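Local coordinates for protein ethylbenzene dehydrogenase beta-subunit (Aromatoleum aromaticum, PDB 2IVF) that serves as the iron-sulfur subunit of a heme-containing dehydrogenase, holding four iron-sulfur clusters, with a domain of the 4Fe-4S dicluster family, at residues Met150-Thr155 with Cys194-Ile199. Numbering follows the deposited sequence.
With SF4 (iron/sulfur cluster), chain S.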
# COMPACT_ATOMS: atom_id res chain seq x y z
N MET B 150 9.40 15.50 -10.16
CA MET B 150 9.95 16.42 -9.18
C MET B 150 10.35 17.66 -9.96
O MET B 150 10.05 17.78 -11.15
CB MET B 150 11.21 15.83 -8.50
CG MET B 150 11.12 14.43 -8.02
SD MET B 150 11.53 13.15 -9.24
CE MET B 150 13.34 13.29 -9.19
N CYS B 151 11.08 18.57 -9.32
CA CYS B 151 11.63 19.70 -10.07
C CYS B 151 12.67 19.13 -11.02
O CYS B 151 13.44 18.24 -10.65
CB CYS B 151 12.24 20.77 -9.18
SG CYS B 151 13.36 21.90 -10.02
N ASN B 152 12.69 19.65 -12.24
CA ASN B 152 13.57 19.17 -13.27
C ASN B 152 14.96 19.79 -13.24
O ASN B 152 15.79 19.43 -14.06
CB ASN B 152 12.89 19.36 -14.65
CG ASN B 152 11.59 18.63 -14.75
OD1 ASN B 152 11.58 17.39 -14.72
ND2 ASN B 152 10.48 19.36 -14.73
N HIS B 153 15.22 20.75 -12.35
CA HIS B 153 16.50 21.44 -12.29
C HIS B 153 17.00 21.82 -13.64
O HIS B 153 18.14 21.54 -14.04
CB HIS B 153 17.49 20.66 -11.45
CG HIS B 153 17.00 20.46 -10.06
ND1 HIS B 153 17.08 21.45 -9.10
CD2 HIS B 153 16.29 19.45 -9.51
CE1 HIS B 153 16.50 21.02 -7.99
NE2 HIS B 153 16.03 19.81 -8.21
N CYS B 154 16.09 22.52 -14.33
CA CYS B 154 16.24 22.88 -15.70
C CYS B 154 17.53 23.61 -16.02
O CYS B 154 18.11 24.33 -15.19
CB CYS B 154 15.04 23.74 -16.10
SG CYS B 154 13.47 22.90 -15.80
N THR B 155 17.96 23.43 -17.26
CA THR B 155 19.12 24.17 -17.79
C THR B 155 18.74 25.60 -18.11
O THR B 155 19.56 26.51 -17.98
CB THR B 155 19.59 23.48 -19.08
OG1 THR B 155 19.96 22.13 -18.78
CG2 THR B 155 20.75 24.21 -19.71
N CYS B 194 7.00 28.59 -13.93
CA CYS B 194 7.44 27.22 -14.03
C CYS B 194 6.32 26.42 -14.69
O CYS B 194 5.27 26.26 -14.11
CB CYS B 194 7.76 26.60 -12.67
SG CYS B 194 7.86 24.79 -12.79
N PRO B 195 6.56 25.91 -15.91
CA PRO B 195 5.50 25.24 -16.64
C PRO B 195 5.21 23.88 -16.08
O PRO B 195 4.27 23.24 -16.52
CB PRO B 195 6.08 25.12 -18.03
CG PRO B 195 7.50 24.97 -17.79
CD PRO B 195 7.83 25.87 -16.65
N TYR B 196 6.05 23.42 -15.16
CA TYR B 196 5.80 22.16 -14.44
C TYR B 196 5.06 22.32 -13.11
O TYR B 196 4.72 21.31 -12.41
CB TYR B 196 7.13 21.48 -14.19
CG TYR B 196 7.84 21.15 -15.45
CD1 TYR B 196 7.58 19.95 -16.14
CD2 TYR B 196 8.78 22.00 -15.96
CE1 TYR B 196 8.22 19.67 -17.37
CE2 TYR B 196 9.46 21.72 -17.17
CZ TYR B 196 9.18 20.54 -17.86
OH TYR B 196 9.88 20.33 -19.04
N LYS B 197 4.88 23.57 -12.71
CA LYS B 197 4.36 23.94 -11.39
C LYS B 197 5.06 23.20 -10.27
O LYS B 197 4.42 22.61 -9.39
CB LYS B 197 2.83 23.79 -11.34
CG LYS B 197 2.12 24.74 -12.33
CD LYS B 197 2.31 26.20 -11.91
CE LYS B 197 1.86 27.24 -12.92
NZ LYS B 197 2.67 27.36 -14.16
N ALA B 198 6.40 23.21 -10.37
CA ALA B 198 7.29 22.51 -9.43
C ALA B 198 7.85 23.47 -8.35
O ALA B 198 8.80 23.15 -7.64
CB ALA B 198 8.42 21.83 -10.20
N ILE B 199 7.27 24.66 -8.23
CA ILE B 199 7.56 25.54 -7.11
C ILE B 199 6.23 25.80 -6.43
O ILE B 199 5.20 25.97 -7.12
CB ILE B 199 8.15 26.91 -7.54
CG1 ILE B 199 9.37 26.76 -8.42
CG2 ILE B 199 8.52 27.74 -6.32
CD1 ILE B 199 10.22 28.10 -8.59
FE1 SF4 S . 10.20 24.56 -12.73
FE2 SF4 S . 12.35 25.99 -12.20
FE3 SF4 S . 12.48 23.96 -14.03
FE4 SF4 S . 12.20 23.35 -11.37
S1 SF4 S . 14.00 24.39 -12.38
S2 SF4 S . 10.99 22.48 -13.14
S3 SF4 S . 10.95 25.10 -10.66
S4 SF4 S . 11.29 25.92 -14.24
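Asn152 and Tyr196 meet beside a cubane cluster in a ferredoxin-type 4Fe-4S site, a worked example of how two segments about 40 residues apart in sequence are joined through one cofactor. Residues 151-154 supply the Cys-x-x-Cys part of the binding motif, and segment 194-199 brings a third cysteine about 40 residues further on. Cys151 SG binds the cluster iron FE4 at 2.3 Å and Cys154 SG binds the iron FE3, while Cys194 SG reaches the iron FE1 from the other segment. Cys159, in the following helix 158-162, also lines this pocket and is probably the ligand of the fourth iron, FE2.

Next to the cluster, Asn152 points its ND2 at one face of the Tyr196 ring. This nitrogen sits 3.1 Å above the plane of that ring, over the centre, with amide and ring planes 60° apart; the amide thus meets the ring nitrogen-first, without stacking flat. In Tyr196, CG is anti to the carbonyl carbon (chi1 -61°), which sets the ring beside the cluster, CD2 being 3.6 Å from the cluster sulfur S2. Cys154 SG approaches the same ring obliquely, and the phenol OH is hydrogen-bonded to Leu260 O. Ala198 adds an apolar touch, its CB lying 4.1 Å from Cys151 CB.

Backbone amides grip two of the ligand sulfurs within their own segments, which would be expected to ease the negative charge on the thiolates. His153 N donates to Cys151 SG, which also lies over one face of the His153 ring. Across the cluster, where a type I turn runs from Cys194 to Lys197, Ala198 N points almost straight at Cys194 SG, 3.2 Å away, with an N-H...S angle of 176°.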